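Local coordinates for DUF4276 family protein (Pyrococcus horikoshii, PDB 2P62) that is of unknown function but belongs to a family grouped with the Toprim-like proteins, and so may be related to nucleic-acid-processing enzymes, at residues Gly122-Glu127 with Ile131-Met136; Val92-Asp97 with Phe105-Ser110. All coordinates share one frame; numbering follows the deposited sequence.

Contact 1: Gly122-Glu127 with Ile131-Met136; sequences GAIVTE and IYPYGM
The methyl of Ala123 sits over one face of the Tyr132 ring, its CB 3.7 Å from the ring centroid and 26° off the normal, displaced toward the rim so that CE1 is the nearest ring atom. Tyr132 reaches it although its CB leaves the backbone away from 122-127: CG stands beside its own backbone N (chi1 -68°), and the ring swings back across the alanine. It also stacks with Tyr93 of the neighbouring strand. With a serine at Tyr132, the Ala123 methyl would probably lose its aromatic cover and Tyr93 its stacking partner. The two segments form a beta hairpin at one side of the mixed sheet, where Ile124 and Ile131 are an antiparallel hydrogen-bonded pair. Ile124 N gives a nearly straight bond to Ile131 O (2.8 Å), lying in the carbonyl plane; the return bond from Ile131 N reaches Ile124 O at 2.7 Å, the donor tilted 31° from the Ile124 carbonyl plane. The paired isoleucines point to the face covered by helix 104-109 and meet CB to CB at 4.1 Å. Farther along, Ile131 CD1 touches Thr126 CG2 at 3.7 Å, while Thr126 OG1 turns elsewhere, bonding to the backbone O of Glu116.

Contact 2: Val92-Asp97 with Phe105-Ser110; sequences VYVVRD and FEWVLS
Arg96 lays its guanidinium flat on the indole of Trp107, the planes 20° apart and the group centres separated by 3.8 Å, with NH1 nearest, 3.1 Å from Trp107 CD2. This cation-pi stack lies between a helix and the sheet face it covers: strand 89-97, an inner strand of the mixed sheet, is crossed by helix 104-109, which follows it in the chain, with 10.0 Å between the axes of the two short segments. At this distance the two segments meet through their side chains. CZ of the arginine lies over the five-membered ring, 25° off its normal, and CD lies over the six-membered ring, 3.9 Å from that centroid, so charge and aliphatic chain together span the bicyclic system. A bend in the otherwise extended arginine chain at chi3 (76°) turns the guanidinium along the indole after CD has met it. Trp107 also has a cation-pi contact with Lys68 and an edge-to-face contact with Phe111; the ammonium of Lys68 is close to Arg96 NH1, and the electron-rich indole may ease the proximity of the two cations. Beside the stack, Val94 CG1 approaches Trp107 CZ3 obliquely at 3.5 Å, and the same methyl lies 3.9 Å from Val108 CG2, the two valines passing in opposite directions. One turn of chain beyond the indole, Ser110 OG donates a 2.7 Å hydrogen bond to the backbone O of Trp107.

How the contacts relate
Together the contacts show a sheet extended by strand pairing (contact 1) and covered on one face by a helix (contact 2). Their centres are about 7 Å apart, and contact 2 closes along the chain before contact 1 opens. Strands 89-97 and 129-136 are parallel neighbours, probably joined by hydrogen bonds from Tyr132 N to Val92 O (2.7 Å) and from Met136 N to Arg96 O (2.8 Å). Tyr132 and Tyr93 lie on the face opposite the helix; on the helix side, Pro133 CG meets Phe105 CD2 at 3.6 Å, while Val108 packs on Ile131 and Pro133 of 129-136 as well as on Val94 of 89-97, so the helix lies over both strands.

Contact 1: Gly122-Glu127 with Ile131-Met136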
# COMPACT_ATOMS: atom_id res chain seq x y z
N GLY A 122 -17.34 1.58 30.55
CA GLY A 122 -16.00 1.60 30.00
C GLY A 122 -15.74 2.74 29.03
O GLY A 122 -14.69 2.77 28.39
N ALA A 123 -16.68 3.67 28.90
CA ALA A 123 -16.48 4.80 28.00
C ALA A 123 -16.25 6.08 28.80
O ALA A 123 -16.68 6.19 29.95
CB ALA A 123 -17.67 4.97 27.09
N ILE A 124 -15.54 7.04 28.20
CA ILE A 124 -15.27 8.32 28.85
C ILE A 124 -16.30 9.30 28.27
O ILE A 124 -16.31 9.57 27.07
CB ILE A 124 -13.82 8.83 28.52
CG1 ILE A 124 -12.79 7.82 29.02
CG2 ILE A 124 -13.56 10.17 29.19
CD1 ILE A 124 -11.36 8.19 28.67
N VAL A 125 -17.17 9.83 29.13
CA VAL A 125 -18.20 10.75 28.66
C VAL A 125 -17.86 12.18 29.05
O VAL A 125 -17.63 12.48 30.21
CB VAL A 125 -19.61 10.38 29.24
CG1 VAL A 125 -20.68 11.25 28.61
CG2 VAL A 125 -19.93 8.91 29.00
N THR A 126 -17.82 13.04 28.04
CA THR A 126 -17.52 14.44 28.27
C THR A 126 -18.20 15.21 27.15
O THR A 126 -18.24 14.75 26.01
CB THR A 126 -15.99 14.71 28.26
OG1 THR A 126 -15.74 16.09 28.54
CG2 THR A 126 -15.39 14.35 26.92
N GLU A 127 -18.78 16.36 27.49
CA GLU A 127 -19.47 17.18 26.50
C GLU A 127 -20.59 16.35 25.87
O GLU A 127 -20.97 16.60 24.73
CB GLU A 127 -18.47 17.63 25.43
CG GLU A 127 -18.10 19.11 25.42
CD GLU A 127 -17.77 19.69 26.80
OE1 GLU A 127 -18.71 20.14 27.49
OE2 GLU A 127 -16.57 19.70 27.18
N ILE A 131 -16.63 8.54 24.56
CA ILE A 131 -15.33 8.22 23.99
C ILE A 131 -14.92 6.80 24.38
O ILE A 131 -14.80 6.48 25.57
CB ILE A 131 -14.28 9.25 24.44
CG1 ILE A 131 -14.74 10.65 24.01
CG2 ILE A 131 -12.92 8.92 23.80
CD1 ILE A 131 -13.95 11.85 24.62
N TYR A 132 -14.73 5.95 23.38
CA TYR A 132 -14.36 4.57 23.63
C TYR A 132 -12.92 4.24 23.30
O TYR A 132 -12.55 4.13 22.13
CB TYR A 132 -15.27 3.62 22.84
CG TYR A 132 -16.71 3.60 23.30
CD1 TYR A 132 -17.12 2.78 24.35
CD2 TYR A 132 -17.68 4.39 22.66
CE1 TYR A 132 -18.45 2.73 24.75
CE2 TYR A 132 -19.02 4.34 23.06
CZ TYR A 132 -19.39 3.51 24.10
OH TYR A 132 -20.72 3.45 24.47
N PRO A 133 -12.08 4.11 24.32
CA PRO A 133 -10.69 3.77 24.05
C PRO A 133 -10.61 2.25 23.93
O PRO A 133 -11.07 1.52 24.81
CB PRO A 133 -9.94 4.35 25.25
CG PRO A 133 -10.97 4.37 26.35
CD PRO A 133 -12.27 4.68 25.67
N TYR A 134 -10.05 1.76 22.83
CA TYR A 134 -9.96 0.32 22.64
C TYR A 134 -8.59 -0.17 22.21
O TYR A 134 -7.99 0.36 21.28
CB TYR A 134 -11.01 -0.11 21.61
CG TYR A 134 -11.10 -1.59 21.38
CD1 TYR A 134 -10.36 -2.21 20.37
CD2 TYR A 134 -11.90 -2.40 22.20
CE1 TYR A 134 -10.42 -3.59 20.18
CE2 TYR A 134 -11.97 -3.78 22.01
CZ TYR A 134 -11.23 -4.37 21.00
OH TYR A 134 -11.30 -5.73 20.81
N GLY A 135 -8.09 -1.19 22.91
CA GLY A 135 -6.80 -1.76 22.58
C GLY A 135 -6.97 -2.97 21.69
O GLY A 135 -7.68 -3.90 22.07
N MET A 136 -6.33 -2.97 20.53
CA MET A 136 -6.43 -4.08 19.58
C MET A 136 -5.38 -5.16 19.84
O MET A 136 -4.24 -4.87 20.19
CB MET A 136 -6.29 -3.57 18.15
CG MET A 136 -6.38 -4.64 17.06
SD MET A 136 -8.04 -5.34 16.84
CE MET A 136 -8.89 -3.87 16.37

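Contact 2: Val92-Asp97 with Phe105-Ser110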
# COMPACT_ATOMS: atom_id res chain seq x y z
N VAL A 92 -17.07 8.58 19.86
CA VAL A 92 -15.74 8.62 19.30
C VAL A 92 -15.02 7.36 19.76
O VAL A 92 -14.98 7.05 20.95
CB VAL A 92 -14.92 9.85 19.76
CG1 VAL A 92 -13.51 9.75 19.21
CG2 VAL A 92 -15.58 11.14 19.28
N TYR A 93 -14.48 6.62 18.79
CA TYR A 93 -13.75 5.39 19.07
C TYR A 93 -12.27 5.64 18.78
O TYR A 93 -11.92 6.19 17.75
CB TYR A 93 -14.27 4.24 18.19
CG TYR A 93 -15.69 3.86 18.50
CD1 TYR A 93 -16.76 4.59 17.98
CD2 TYR A 93 -15.97 2.82 19.40
CE1 TYR A 93 -18.07 4.32 18.36
CE2 TYR A 93 -17.29 2.54 19.78
CZ TYR A 93 -18.34 3.30 19.26
OH TYR A 93 -19.64 3.09 19.66
N VAL A 94 -11.41 5.25 19.71
CA VAL A 94 -9.98 5.43 19.50
C VAL A 94 -9.34 4.05 19.61
O VAL A 94 -9.30 3.47 20.69
CB VAL A 94 -9.38 6.39 20.54
CG1 VAL A 94 -7.90 6.62 20.26
CG2 VAL A 94 -10.13 7.72 20.49
N VAL A 95 -8.88 3.51 18.49
CA VAL A 95 -8.29 2.18 18.44
C VAL A 95 -6.79 2.20 18.25
O VAL A 95 -6.27 2.84 17.34
CB VAL A 95 -8.92 1.37 17.30
CG1 VAL A 95 -8.24 -0.01 17.18
CG2 VAL A 95 -10.42 1.23 17.56
N ARG A 96 -6.10 1.46 19.11
CA ARG A 96 -4.65 1.39 19.07
C ARG A 96 -4.18 0.02 19.54
O ARG A 96 -4.80 -0.58 20.41
CB ARG A 96 -4.03 2.47 19.97
CG ARG A 96 -2.50 2.47 19.92
CD ARG A 96 -1.88 3.57 20.76
NE ARG A 96 -1.91 3.26 22.19
CZ ARG A 96 -1.37 4.03 23.13
NH1 ARG A 96 -0.74 5.15 22.81
NH2 ARG A 96 -1.46 3.68 24.41
N ASP A 97 -3.09 -0.48 18.97
CA ASP A 97 -2.57 -1.77 19.40
C ASP A 97 -2.26 -1.64 20.89
O ASP A 97 -1.92 -0.56 21.37
CB ASP A 97 -1.25 -2.13 18.70
CG ASP A 97 -1.40 -2.35 17.21
OD1 ASP A 97 -2.49 -2.80 16.76
OD2 ASP A 97 -0.41 -2.09 16.48
N PHE A 105 -6.71 3.43 27.60
CA PHE A 105 -7.63 4.25 28.39
C PHE A 105 -6.91 5.48 28.95
O PHE A 105 -7.39 6.61 28.82
CB PHE A 105 -8.25 3.44 29.53
CG PHE A 105 -9.33 4.17 30.27
CD1 PHE A 105 -9.02 5.06 31.30
CD2 PHE A 105 -10.67 4.02 29.90
CE1 PHE A 105 -10.01 5.80 31.95
CE2 PHE A 105 -11.67 4.76 30.54
CZ PHE A 105 -11.34 5.65 31.57
N GLU A 106 -5.75 5.26 29.56
CA GLU A 106 -4.97 6.38 30.10
C GLU A 106 -4.51 7.30 28.95
O GLU A 106 -4.54 8.53 29.08
CB GLU A 106 -3.75 5.84 30.87
CG GLU A 106 -4.10 5.16 32.19
CD GLU A 106 -2.91 4.41 32.80
OE1 GLU A 106 -1.79 4.98 32.80
OE2 GLU A 106 -3.08 3.25 33.27
N TRP A 107 -4.11 6.71 27.83
CA TRP A 107 -3.66 7.48 26.68
C TRP A 107 -4.73 8.50 26.25
O TRP A 107 -4.47 9.70 26.13
CB TRP A 107 -3.31 6.52 25.54
CG TRP A 107 -2.77 7.17 24.30
CD1 TRP A 107 -1.73 8.06 24.21
CD2 TRP A 107 -3.25 7.00 22.96
NE1 TRP A 107 -1.54 8.45 22.90
CE2 TRP A 107 -2.47 7.81 22.12
CE3 TRP A 107 -4.28 6.23 22.39
CZ2 TRP A 107 -2.68 7.88 20.73
CZ3 TRP A 107 -4.49 6.30 21.01
CH2 TRP A 107 -3.69 7.12 20.20
N VAL A 108 -5.95 8.02 26.05
CA VAL A 108 -7.04 8.90 25.65
C VAL A 108 -7.35 9.92 26.75
O VAL A 108 -7.47 11.11 26.49
CB VAL A 108 -8.30 8.08 25.32
CG1 VAL A 108 -9.47 9.01 25.01
CG2 VAL A 108 -8.01 7.17 24.15
N LEU A 109 -7.47 9.43 27.98
CA LEU A 109 -7.78 10.29 29.12
C LEU A 109 -6.82 11.48 29.23
O LEU A 109 -7.23 12.59 29.60
CB LEU A 109 -7.74 9.47 30.41
CG LEU A 109 -8.31 10.20 31.63
CD1 LEU A 109 -9.82 10.39 31.44
CD2 LEU A 109 -8.03 9.41 32.89
N SER A 110 -5.54 11.25 28.93
CA SER A 110 -4.52 12.29 28.98
C SER A 110 -4.75 13.40 27.95
O SER A 110 -4.10 14.43 27.99
CB SER A 110 -3.12 11.70 28.76
OG SER A 110 -2.88 11.46 27.37